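Local structure of beta-N-acetylglucosaminidase Nag2 (Vibrio harveyi, 6EZR) at residues G38-F43 with G61-L66; S51-Q56 with Y80-I85; E160-A165 with F188-S193; G196-K201 with E218-E223. The protein probably hydrolyses terminal non-reducing N-acetyl-D-hexosamine residues of N-acetyl-beta-D-hexosaminides, as a member of glycoside hydrolase family 20. All coordinates share one frame; numbering follows the deposited sequence.

Contact 1: G38-F43 with G61-L66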
loop_
_atom_site.group_PDB
_atom_site.type_symbol
_atom_site.label_atom_id
_atom_site.label_comp_id
_atom_site.label_asym_id
_atom_site.label_seq_id
_atom_site.Cartn_x
_atom_site.Cartn_y
_atom_site.Cartn_z
ATOM N N GLY A 38 14.868 -29.755 12.357
ATOM C CA GLY A 38 13.948 -29.383 11.283
ATOM C C GLY A 38 14.262 -28.014 10.715
ATOM O O GLY A 38 14.691 -27.127 11.435
ATOM N N LEU A 39 14.025 -27.851 9.419
ATOM C CA LEU A 39 14.327 -26.617 8.720
ATOM C C LEU A 39 13.059 -25.805 8.530
ATOM O O LEU A 39 12.071 -26.313 8.011
ATOM C CB LEU A 39 14.960 -26.919 7.362
ATOM C CG LEU A 39 15.540 -25.729 6.585
ATOM C CD1 LEU A 39 16.567 -24.923 7.380
ATOM C CD2 LEU A 39 16.160 -26.243 5.294
ATOM N N THR A 40 13.102 -24.551 8.965
ATOM C CA THR A 40 12.008 -23.611 8.798
ATOM C C THR A 40 12.530 -22.422 7.994
ATOM O O THR A 40 13.634 -21.941 8.240
ATOM C CB THR A 40 11.459 -23.154 10.165
ATOM O OG1 THR A 40 10.641 -24.187 10.721
ATOM C CG2 THR A 40 10.626 -21.901 10.044
ATOM N N PHE A 41 11.727 -21.953 7.040
ATOM C CA PHE A 41 12.106 -20.830 6.182
ATOM C C PHE A 41 10.879 -20.113 5.629
ATOM O O PHE A 41 9.760 -20.637 5.669
ATOM C CB PHE A 41 13.009 -21.296 5.026
ATOM C CG PHE A 41 12.398 -22.377 4.164
ATOM C CD1 PHE A 41 11.631 -22.053 3.045
ATOM C CD2 PHE A 41 12.595 -23.718 4.465
ATOM C CE1 PHE A 41 11.074 -23.044 2.246
ATOM C CE2 PHE A 41 12.042 -24.716 3.674
ATOM C CZ PHE A 41 11.276 -24.379 2.563
ATOM N N ALA A 42 11.118 -18.915 5.104
ATOM C CA ALA A 42 10.081 -18.079 4.511
ATOM C C ALA A 42 10.256 -18.068 2.992
ATOM O O ALA A 42 11.355 -17.821 2.500
ATOM C CB ALA A 42 10.153 -16.667 5.066
ATOM N N PHE A 43 9.171 -18.338 2.269
ATOM C CA PHE A 43 9.187 -18.460 0.812
ATOM C C PHE A 43 7.814 -18.084 0.284
ATOM O O PHE A 43 6.822 -18.708 0.652
ATOM C CB PHE A 43 9.546 -19.899 0.422
ATOM C CG PHE A 43 9.740 -20.117 -1.057
ATOM C CD1 PHE A 43 10.658 -19.356 -1.787
ATOM C CD2 PHE A 43 9.040 -21.125 -1.717
ATOM C CE1 PHE A 43 10.844 -19.579 -3.146
ATOM C CE2 PHE A 43 9.228 -21.353 -3.071
ATOM C CZ PHE A 43 10.124 -20.573 -3.789
ATOM N N GLY A 61 1.020 -20.104 4.138
ATOM C CA GLY A 61 1.393 -18.792 3.593
ATOM C C GLY A 61 2.845 -18.826 3.164
ATOM O O GLY A 61 3.243 -19.712 2.420
ATOM N N SER A 62 3.647 -17.887 3.654
ATOM C CA SER A 62 5.083 -17.916 3.385
ATOM C C SER A 62 5.850 -18.849 4.333
ATOM O O SER A 62 7.001 -19.177 4.070
ATOM C CB SER A 62 5.678 -16.511 3.454
ATOM O OG SER A 62 5.731 -16.050 4.788
ATOM N N PHE A 63 5.209 -19.271 5.420
ATOM C CA PHE A 63 5.881 -20.002 6.478
ATOM C C PHE A 63 6.000 -21.479 6.133
ATOM O O PHE A 63 5.012 -22.218 6.201
ATOM C CB PHE A 63 5.125 -19.821 7.786
ATOM C CG PHE A 63 5.806 -20.436 8.963
ATOM C CD1 PHE A 63 7.064 -19.998 9.351
ATOM C CD2 PHE A 63 5.199 -21.456 9.682
ATOM C CE1 PHE A 63 7.703 -20.562 10.442
ATOM C CE2 PHE A 63 5.832 -22.023 10.776
ATOM C CZ PHE A 63 7.088 -21.578 11.155
ATOM N N CYS A 64 7.217 -21.889 5.772
ATOM C CA CYS A 64 7.496 -23.251 5.337
ATOM C C CYS A 64 8.323 -23.992 6.384
ATOM O O CYS A 64 9.235 -23.421 6.976
ATOM C CB CYS A 64 8.237 -23.243 3.999
ATOM S SG CYS A 64 7.380 -22.402 2.643
ATOM N N THR A 65 7.991 -25.263 6.595
ATOM C CA THR A 65 8.674 -26.136 7.555
ATOM C C THR A 65 8.996 -27.433 6.823
ATOM O O THR A 65 8.113 -28.031 6.234
ATOM C CB THR A 65 7.792 -26.415 8.796
ATOM O OG1 THR A 65 7.516 -25.183 9.482
ATOM C CG2 THR A 65 8.480 -27.361 9.776
ATOM N N LEU A 66 10.258 -27.847 6.857
ATOM C CA LEU A 66 10.710 -29.050 6.176
ATOM C C LEU A 66 11.269 -30.022 7.203
ATOM O O LEU A 66 12.340 -29.808 7.755
ATOM C CB LEU A 66 11.763 -28.705 5.124
ATOM C CG LEU A 66 12.274 -29.824 4.211
ATOM C CD1 LEU A 66 11.147 -30.528 3.470
ATOM C CD2 LEU A 66 13.269 -29.239 3.217
#
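F41 and C64 face each other across two antiparallel strands, and the phenylalanine is the one to trace outward. Its CB holds CG between the backbone N and the carbonyl carbon (chi1 57°), which turns the ring toward C64, whose CB comes to lie over one of its faces. F41 CD1 lies 3.7 Å from C64 CB. F41 CE1 is closer still, 3.3 Å from C64 CB, and has C64 SG 3.8 Å away. F41 CZ again meets C64 CB, while F41 CE2 reaches L66 CB near the ring plane at 4.3 Å. The cysteine CB therefore makes a CH-pi contact, with SG oblique to the ring. F43 CB sits at the ring edge, and F97 stacks on F41.

These strands, 38-42 and 63-67, are neighbours in the eight-stranded mixed sheet of the N-terminal region, with 99-105 on the far side of 38-42. L39 with L66 and F41 with C64 are hydrogen-bonded pairs, each closed by two N-H...O bonds; T40 with T65 and A42 with F63 are non-hydrogen-bonded pairs. Beyond the last bridge F43 N still bonds S62 O at 2.9 Å.

On the face carrying T40 and F63, T40 CG2 comes within 3.2 Å of F63 CE1, the two side chains slanting across each other, and T40 and T65 run side by side with their hydroxyls 3.5 Å apart (OG1 to OG1). Just before the strand, S62 OG is hydrogen-bonded to Q333 OE1 and Y334 N, its side chain about 8 Å from that of the sugar-binding residue E584.

Contact 2: S51-Q56 with Y80-I85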
loop_
_atom_site.group_PDB
_atom_site.type_symbol
_atom_site.label_atom_id
_atom_site.label_comp_id
_atom_site.label_asym_id
_atom_site.label_seq_id
_atom_site.Cartn_x
_atom_site.Cartn_y
_atom_site.Cartn_z
ATOM N N SER A 51 5.711 -32.585 -5.117
ATOM C CA SER A 51 7.073 -32.367 -5.623
ATOM C C SER A 51 8.233 -32.592 -4.651
ATOM O O SER A 51 9.369 -32.736 -5.100
ATOM C CB SER A 51 7.173 -30.951 -6.184
ATOM O OG SER A 51 7.159 -29.979 -5.149
ATOM N N VAL A 52 7.952 -32.621 -3.348
ATOM C CA VAL A 52 8.988 -32.632 -2.314
ATOM C C VAL A 52 9.623 -34.023 -2.208
ATOM O O VAL A 52 8.964 -34.990 -1.816
ATOM C CB VAL A 52 8.427 -32.166 -0.954
ATOM C CG1 VAL A 52 9.488 -32.214 0.142
ATOM C CG2 VAL A 52 7.866 -30.750 -1.065
ATOM N N SER A 53 10.921 -34.097 -2.516
ATOM C CA SER A 53 11.589 -35.356 -2.832
ATOM C C SER A 53 12.196 -36.125 -1.654
ATOM O O SER A 53 12.351 -37.337 -1.750
ATOM C CB SER A 53 12.666 -35.107 -3.894
ATOM O OG SER A 53 13.801 -34.445 -3.348
ATOM N N ASN A 54 12.545 -35.439 -0.565
ATOM C CA ASN A 54 13.245 -36.071 0.560
ATOM C C ASN A 54 12.968 -35.392 1.901
ATOM O O ASN A 54 13.875 -34.890 2.562
ATOM C CB ASN A 54 14.762 -36.127 0.286
ATOM C CG ASN A 54 15.515 -37.001 1.286
ATOM O OD1 ASN A 54 14.958 -37.942 1.861
ATOM N ND2 ASN A 54 16.786 -36.691 1.505
ATOM N N GLY A 55 11.710 -35.415 2.307
ATOM C CA GLY A 55 11.287 -34.837 3.580
ATOM C C GLY A 55 9.829 -34.443 3.517
ATOM O O GLY A 55 9.210 -34.499 2.453
ATOM N N GLN A 56 9.287 -34.056 4.666
ATOM C CA GLN A 56 7.890 -33.627 4.774
ATOM C C GLN A 56 7.794 -32.106 4.864
ATOM O O GLN A 56 8.292 -31.516 5.821
ATOM C CB GLN A 56 7.237 -34.259 6.007
ATOM C CG GLN A 56 6.992 -35.765 5.893
ATOM C CD GLN A 56 5.981 -36.167 4.812
ATOM O OE1 GLN A 56 6.228 -37.103 4.044
ATOM N NE2 GLN A 56 4.836 -35.474 4.753
ATOM N N TYR A 80 20.031 -32.845 1.315
ATOM C CA TYR A 80 19.543 -32.406 0.002
ATOM C C TYR A 80 18.042 -32.686 -0.170
ATOM O O TYR A 80 17.576 -33.789 0.117
ATOM C CB TYR A 80 20.357 -33.079 -1.108
ATOM C CG TYR A 80 19.993 -32.668 -2.527
ATOM C CD1 TYR A 80 20.319 -31.394 -3.037
ATOM C CD2 TYR A 80 19.342 -33.568 -3.375
ATOM C CE1 TYR A 80 19.984 -31.041 -4.345
ATOM C CE2 TYR A 80 19.006 -33.223 -4.672
ATOM C CZ TYR A 80 19.318 -31.968 -5.154
ATOM O OH TYR A 80 18.956 -31.695 -6.451
ATOM N N CYS A 81 17.298 -31.680 -0.630
ATOM C CA CYS A 81 15.880 -31.843 -0.995
ATOM C C CYS A 81 15.500 -31.045 -2.251
ATOM O O CYS A 81 15.873 -29.873 -2.392
ATOM C CB CYS A 81 14.983 -31.415 0.159
ATOM S SG CYS A 81 13.230 -31.746 -0.110
ATOM N N GLU A 82 14.770 -31.693 -3.161
ATOM C CA GLU A 82 14.183 -31.030 -4.321
ATOM C C GLU A 82 12.716 -30.719 -4.109
ATOM O O GLU A 82 12.004 -31.446 -3.416
ATOM C CB GLU A 82 14.326 -31.885 -5.560
ATOM C CG GLU A 82 15.747 -31.911 -6.076
ATOM C CD GLU A 82 15.938 -32.855 -7.235
ATOM O OE1 GLU A 82 17.107 -33.064 -7.630
ATOM O OE2 GLU A 82 14.926 -33.366 -7.768
ATOM N N PHE A 83 12.278 -29.618 -4.707
ATOM C CA PHE A 83 10.864 -29.264 -4.773
ATOM C C PHE A 83 10.622 -28.443 -6.030
ATOM O O PHE A 83 11.564 -27.973 -6.690
ATOM C CB PHE A 83 10.414 -28.504 -3.514
ATOM C CG PHE A 83 11.017 -27.135 -3.375
ATOM C CD1 PHE A 83 12.245 -26.959 -2.732
ATOM C CD2 PHE A 83 10.361 -26.017 -3.886
ATOM C CE1 PHE A 83 12.808 -25.690 -2.604
ATOM C CE2 PHE A 83 10.921 -24.754 -3.768
ATOM C CZ PHE A 83 12.149 -24.589 -3.129
ATOM N N SER A 84 9.346 -28.277 -6.341
ATOM C CA SER A 84 8.909 -27.537 -7.509
ATOM C C SER A 84 7.787 -26.567 -7.159
ATOM O O SER A 84 7.066 -26.743 -6.164
ATOM C CB SER A 84 8.439 -28.497 -8.605
ATOM O OG SER A 84 9.523 -29.213 -9.170
ATOM N N ILE A 85 7.667 -25.549 -8.008
ATOM C CA ILE A 85 6.610 -24.539 -7.941
ATOM C C ILE A 85 5.992 -24.395 -9.327
ATOM O O ILE A 85 6.633 -24.680 -10.344
ATOM C CB ILE A 85 7.137 -23.160 -7.471
ATOM C CG1 ILE A 85 8.151 -22.580 -8.455
ATOM C CG2 ILE A 85 7.778 -23.285 -6.105
ATOM C CD1 ILE A 85 8.533 -21.131 -8.211
HETATM O O HOH W 1 10.413 -31.399 -7.450
#
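Strand 78-85 is an outermost strand of the N-terminal sheet, and S51, S53 and N54, in the loop between strands 38-42 and 56-60, run along its edge in nearly the opposite direction. Two serine hydroxyls take up backbone N-H groups of the strand: S84 N gives its hydrogen to S51 OG at 3.0 Å, and E82 N to S53 OG at 2.9 Å. Both serines keep OG between the backbone N and the carbonyl carbon (chi1 72° and 74°), which presents each oxygen to the edge. S51 OG is also hydrogen-bonded to L48 O. Between these bonds S53 N donates to E82 O at 3.0 Å, and farther along N54 ND2 makes a weak bond to Y80 O.

V52 works the inner side with its two branches: CG1 rests 3.8 Å from C81 SG, while CG2 slants across to F83 CB. A water donates to S51 O and is hydrogen-bonded to S84 OG. On the strand, Y80 OH donates to the anti lone pair of E82 OE1, and E82 OE2 forms a salt bridge with R21. The two serine oxygens accept N-H groups that the carbonyls of a further strand could otherwise take, so a non-strand loop covers the edge of 78-85 in this N-terminal beta-sheet.

Contact 3: E160-A165 with F188-S193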
loop_
_atom_site.group_PDB
_atom_site.type_symbol
_atom_site.label_atom_id
_atom_site.label_comp_id
_atom_site.label_asym_id
_atom_site.label_seq_id
_atom_site.Cartn_x
_atom_site.Cartn_y
_atom_site.Cartn_z
ATOM N N GLU A 160 12.842 36.501 6.370
ATOM C CA GLU A 160 11.881 35.984 7.355
ATOM C C GLU A 160 10.806 36.971 7.868
ATOM O O GLU A 160 9.854 36.535 8.516
ATOM C CB GLU A 160 12.642 35.390 8.549
ATOM C CG GLU A 160 13.298 34.045 8.264
ATOM C CD GLU A 160 13.970 33.443 9.490
ATOM O OE1 GLU A 160 13.679 32.267 9.813
ATOM O OE2 GLU A 160 14.787 34.142 10.132
ATOM N N GLN A 161 10.952 38.272 7.592
ATOM C CA GLN A 161 9.980 39.301 8.034
ATOM C C GLN A 161 9.040 39.802 6.919
ATOM O O GLN A 161 8.292 40.762 7.118
ATOM C CB GLN A 161 10.709 40.488 8.693
ATOM C CG GLN A 161 11.197 40.212 10.112
ATOM C CD GLN A 161 12.408 39.288 10.165
ATOM O OE1 GLN A 161 13.354 39.442 9.392
ATOM N NE2 GLN A 161 12.391 38.332 11.085
ATOM N N ALA A 162 9.073 39.144 5.760
ATOM C CA ALA A 162 8.152 39.430 4.651
ATOM C C ALA A 162 6.684 39.477 5.075
ATOM O O ALA A 162 5.934 40.336 4.624
ATOM C CB ALA A 162 8.331 38.397 3.552
ATOM N N GLY A 163 6.292 38.537 5.930
ATOM C CA GLY A 163 4.947 38.492 6.490
ATOM C C GLY A 163 3.979 37.728 5.609
ATOM O O GLY A 163 4.065 37.790 4.380
ATOM N N VAL A 164 3.051 37.014 6.240
ATOM C CA VAL A 164 2.012 36.269 5.517
ATOM C C VAL A 164 0.641 36.745 6.005
ATOM O O VAL A 164 0.343 36.689 7.198
ATOM C CB VAL A 164 2.199 34.724 5.586
ATOM C CG1 VAL A 164 2.517 34.244 6.990
ATOM C CG2 VAL A 164 0.985 33.978 5.031
ATOM N N ALA A 165 -0.169 37.233 5.065
ATOM C CA ALA A 165 -1.478 37.829 5.342
ATOM C C ALA A 165 -2.584 36.883 4.909
ATOM O O ALA A 165 -2.449 36.187 3.906
ATOM C CB ALA A 165 -1.614 39.149 4.604
ATOM N N PHE A 188 13.236 28.003 7.847
ATOM C CA PHE A 188 12.825 29.344 7.458
ATOM C C PHE A 188 11.517 29.694 8.171
ATOM O O PHE A 188 10.473 29.105 7.895
ATOM C CB PHE A 188 12.634 29.406 5.945
ATOM C CG PHE A 188 12.594 30.795 5.403
ATOM C CD1 PHE A 188 13.777 31.503 5.210
ATOM C CD2 PHE A 188 11.385 31.405 5.092
ATOM C CE1 PHE A 188 13.760 32.790 4.707
ATOM C CE2 PHE A 188 11.360 32.700 4.589
ATOM C CZ PHE A 188 12.550 33.390 4.394
ATOM N N THR A 189 11.598 30.645 9.095
ATOM C CA THR A 189 10.487 31.005 9.971
ATOM C C THR A 189 9.780 32.270 9.480
ATOM O O THR A 189 10.275 33.377 9.671
ATOM C CB THR A 189 10.979 31.212 11.421
ATOM O OG1 THR A 189 11.960 30.218 11.751
ATOM C CG2 THR A 189 9.798 31.138 12.410
ATOM N N LEU A 190 8.628 32.087 8.837
ATOM C CA LEU A 190 7.764 33.198 8.413
ATOM C C LEU A 190 6.685 33.422 9.467
ATOM O O LEU A 190 6.081 32.456 9.923
ATOM C CB LEU A 190 7.084 32.888 7.071
ATOM C CG LEU A 190 7.789 33.212 5.758
ATOM C CD1 LEU A 190 7.007 32.588 4.613
ATOM C CD2 LEU A 190 7.929 34.710 5.544
ATOM N N SER A 191 6.434 34.686 9.819
ATOM C CA SER A 191 5.379 35.064 10.777
ATOM C C SER A 191 4.163 35.680 10.082
ATOM O O SER A 191 4.284 36.291 9.024
ATOM C CB SER A 191 5.925 36.047 11.816
ATOM O OG SER A 191 6.616 35.363 12.845
ATOM N N SER A 192 2.995 35.522 10.698
ATOM C CA SER A 192 1.750 36.028 10.135
ATOM C C SER A 192 1.600 37.532 10.401
ATOM O O SER A 192 1.730 37.984 11.537
ATOM C CB SER A 192 0.556 35.223 10.662
ATOM O OG SER A 192 0.198 35.591 11.980
ATOM N N SER A 193 1.338 38.292 9.339
ATOM C CA SER A 193 1.258 39.753 9.409
ATOM C C SER A 193 0.088 40.284 8.593
ATOM O O SER A 193 -0.152 39.855 7.466
ATOM C CB SER A 193 2.558 40.394 8.915
ATOM O OG SER A 193 2.407 41.795 8.734
HETATM O O HOH W 2 7.098 36.614 8.029
#
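With CG of E160 anti to its own carbonyl carbon (chi1 -74°) and the chain beyond extended, the glutamate passes the F188 ring and reaches T189. F188 turns its CG anti to the backbone N (chi1 -164°), and E160 CG lies over one ring face, a CH-pi contact 4.0 Å from the centroid. This is one end of a beta-alpha-beta crossover in the region of family 20 domain 2: strand 164-166, helix 172-186, then the parallel strand 198-202, with 188-193 on the return leg.

E160 OE1 accepts T189 N at 2.7 Å through its anti lone pair. T189 OG1 turns to Q183 of the helix. L190 carries CD2 to within 4.2 Å of A162 CB, while L179 and L182 of the helix also touch this leucine.

Farther on, V164 and S192 form a single backbone bridge. V164 N donates to S191 O at 3.1 Å, and S193 N to V164 O at 2.9 Å. G163, at positive phi, brings its CA against S193 CB. Between the two segments one water donates to E160 O and accepts from both G163 N and S191 N, the last at 2.7 Å.

Contact 4: G196-K201 with E218-E223; sequences GKIIFK and ESIKIE
F200 and I222 lie side by side on one face of two parallel strands, both pointing the same way. CD1 of I222 stands 3.7 Å from F200 CZ and equally near CE2, off-centre and oblique to the ring. F200 CG and I222 CG1 both stand anti to the carbonyl carbon (chi1 -74° for F200, -68° for I222), which leads them together toward helix 227-240, where F230 touches each residue. I198 and I220 continue this apolar face, CG1 of the former 4.2 Å from CD1 of the latter.

The reverse face mixes aliphatic and charged groups. I199 CG2 meets K221 CG at 4.1 Å, the two side chains slanting across one another. K201 is fully extended, its CD 4.2 Å from E223 CG; its NZ stays 4.5 Å from E223 OE1, beyond a salt bridge, and that oxygen is hydrogen-bonded to N203. Just ahead of the strands K197 and E218 run alongside each other: K197 bends at its last torsion so that NZ forms a salt bridge with E218 OE2 at 2.8 Å, coming in on the anti side, 32° out of the carboxylate plane.

Backbone bonds between the two strands follow the parallel pattern. K197 O accepts I220 N, I199 uses both N and O with I220 O and I222 N, and K201 N closes on I222 O at 2.8 Å. A helix over the apolar face of parallel strands is characteristic of a layered alpha/beta domain, here the family 20 domain 2 region.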
loop_
_atom_site.group_PDB
_atom_site.type_symbol
_atom_site.label_atom_id
_atom_site.label_comp_id
_atom_site.label_asym_id
_atom_site.label_seq_id
_atom_site.Cartn_x
_atom_site.Cartn_y
_atom_site.Cartn_z
ATOM N N GLY A 196 1.464 41.774 5.389
ATOM C CA GLY A 196 2.467 40.866 4.824
ATOM C C GLY A 196 2.570 40.899 3.308
ATOM O O GLY A 196 1.639 41.303 2.619
ATOM N N LYS A 197 3.718 40.454 2.803
ATOM C CA LYS A 197 4.003 40.399 1.366
ATOM C C LYS A 197 3.471 39.129 0.694
ATOM O O LYS A 197 3.354 39.091 -0.525
ATOM C CB LYS A 197 5.507 40.500 1.123
ATOM C CG LYS A 197 6.109 41.848 1.473
ATOM C CD LYS A 197 7.623 41.755 1.572
ATOM C CE LYS A 197 8.281 43.125 1.668
ATOM N NZ LYS A 197 8.535 43.706 0.321
ATOM N N ILE A 198 3.172 38.100 1.487
ATOM C CA ILE A 198 2.562 36.860 0.987
ATOM C C ILE A 198 1.086 36.829 1.420
ATOM O O ILE A 198 0.780 36.837 2.608
ATOM C CB ILE A 198 3.343 35.608 1.456
ATOM C CG1 ILE A 198 4.790 35.674 0.942
ATOM C CG2 ILE A 198 2.690 34.331 0.937
ATOM C CD1 ILE A 198 5.774 34.822 1.711
ATOM N N ILE A 199 0.183 36.772 0.441
ATOM C CA ILE A 199 -1.240 37.060 0.658
ATOM C C ILE A 199 -2.109 35.854 0.326
ATOM O O ILE A 199 -1.948 35.242 -0.725
ATOM C CB ILE A 199 -1.661 38.293 -0.178
ATOM C CG1 ILE A 199 -1.072 39.558 0.452
ATOM C CG2 ILE A 199 -3.176 38.450 -0.268
ATOM C CD1 ILE A 199 -0.893 40.706 -0.512
ATOM N N PHE A 200 -3.035 35.540 1.233
ATOM C CA PHE A 200 -4.059 34.515 1.025
ATOM C C PHE A 200 -5.419 35.200 0.895
ATOM O O PHE A 200 -5.887 35.847 1.831
ATOM C CB PHE A 200 -4.072 33.523 2.190
ATOM C CG PHE A 200 -2.916 32.564 2.186
ATOM C CD1 PHE A 200 -1.661 32.956 2.645
ATOM C CD2 PHE A 200 -3.080 31.261 1.729
ATOM C CE1 PHE A 200 -0.590 32.063 2.638
ATOM C CE2 PHE A 200 -2.016 30.369 1.724
ATOM C CZ PHE A 200 -0.768 30.768 2.182
ATOM N N LYS A 201 -6.047 35.046 -0.267
ATOM C CA LYS A 201 -7.276 35.761 -0.611
ATOM C C LYS A 201 -8.348 34.792 -1.098
ATOM O O LYS A 201 -8.059 33.874 -1.848
ATOM C CB LYS A 201 -6.974 36.793 -1.703
ATOM C CG LYS A 201 -8.191 37.548 -2.213
ATOM C CD LYS A 201 -7.873 38.396 -3.427
ATOM C CE LYS A 201 -9.135 39.039 -3.977
ATOM N NZ LYS A 201 -8.864 39.707 -5.278
ATOM N N GLU A 218 7.584 41.943 -5.855
ATOM C CA GLU A 218 7.695 42.188 -4.406
ATOM C C GLU A 218 6.548 41.609 -3.563
ATOM O O GLU A 218 6.384 41.979 -2.396
ATOM C CB GLU A 218 7.890 43.695 -4.145
ATOM C CG GLU A 218 9.349 44.148 -4.217
ATOM C CD GLU A 218 10.248 43.498 -3.166
ATOM O OE1 GLU A 218 11.472 43.417 -3.405
ATOM O OE2 GLU A 218 9.742 43.056 -2.107
ATOM N N SER A 219 5.790 40.676 -4.136
ATOM C CA SER A 219 4.718 40.000 -3.403
ATOM C C SER A 219 4.307 38.673 -4.037
ATOM O O SER A 219 4.678 38.369 -5.172
ATOM C CB SER A 219 3.492 40.914 -3.280
ATOM O OG SER A 219 3.017 41.309 -4.552
ATOM N N ILE A 220 3.548 37.899 -3.263
ATOM C CA ILE A 220 2.906 36.656 -3.709
ATOM C C ILE A 220 1.434 36.682 -3.294
ATOM O O ILE A 220 1.123 36.918 -2.127
ATOM C CB ILE A 220 3.572 35.393 -3.110
ATOM C CG1 ILE A 220 4.984 35.211 -3.669
ATOM C CG2 ILE A 220 2.754 34.143 -3.431
ATOM C CD1 ILE A 220 5.856 34.248 -2.880
ATOM N N LYS A 221 0.546 36.413 -4.250
ATOM C CA LYS A 221 -0.888 36.358 -3.996
ATOM C C LYS A 221 -1.408 34.954 -4.303
ATOM O O LYS A 221 -1.238 34.463 -5.421
ATOM C CB LYS A 221 -1.632 37.399 -4.845
ATOM C CG LYS A 221 -3.010 37.761 -4.291
ATOM C CD LYS A 221 -4.039 38.117 -5.364
ATOM C CE LYS A 221 -4.233 39.613 -5.565
ATOM N NZ LYS A 221 -3.196 40.232 -6.432
ATOM N N ILE A 222 -2.027 34.319 -3.304
ATOM C CA ILE A 222 -2.685 33.017 -3.462
ATOM C C ILE A 222 -4.194 33.207 -3.380
ATOM O O ILE A 222 -4.703 33.740 -2.399
ATOM C CB ILE A 222 -2.234 31.994 -2.389
ATOM C CG1 ILE A 222 -0.764 31.621 -2.597
ATOM C CG2 ILE A 222 -3.077 30.721 -2.454
ATOM C CD1 ILE A 222 -0.126 30.924 -1.417
ATOM N N GLU A 223 -4.890 32.745 -4.417
ATOM C CA GLU A 223 -6.344 32.789 -4.495
ATOM C C GLU A 223 -6.891 31.373 -4.541
ATOM O O GLU A 223 -6.311 30.510 -5.188
ATOM C CB GLU A 223 -6.792 33.531 -5.750
ATOM C CG GLU A 223 -6.630 35.037 -5.703
ATOM C CD GLU A 223 -6.953 35.678 -7.040
ATOM O OE1 GLU A 223 -8.155 35.794 -7.372
ATOM O OE2 GLU A 223 -6.006 36.053 -7.765
#

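How the contacts relate
Along the chain contacts 1 and 2 interleave their segments and close before contact 3 opens; contact 4 follows contact 3. Contacts 1 and 2 have centres 13 Å apart and belong to the N-terminal sheet. They meet where F43 packs on F83 and I85, and L66 on V52. Contacts 3 and 4, 11 Å apart between centres, share the mixed sheet in the family 20 domain 2 region: strand 164-166 lies beside 198-202, with V164 against F200. The pairs sit on opposite sides of the chain's centre, contacts 1 and 4 being 61 Å apart between centres, consistent with two separate domains flanking the catalytic barrel. Of the four, contact 1 is the one near the sugar site; the others lie away from it.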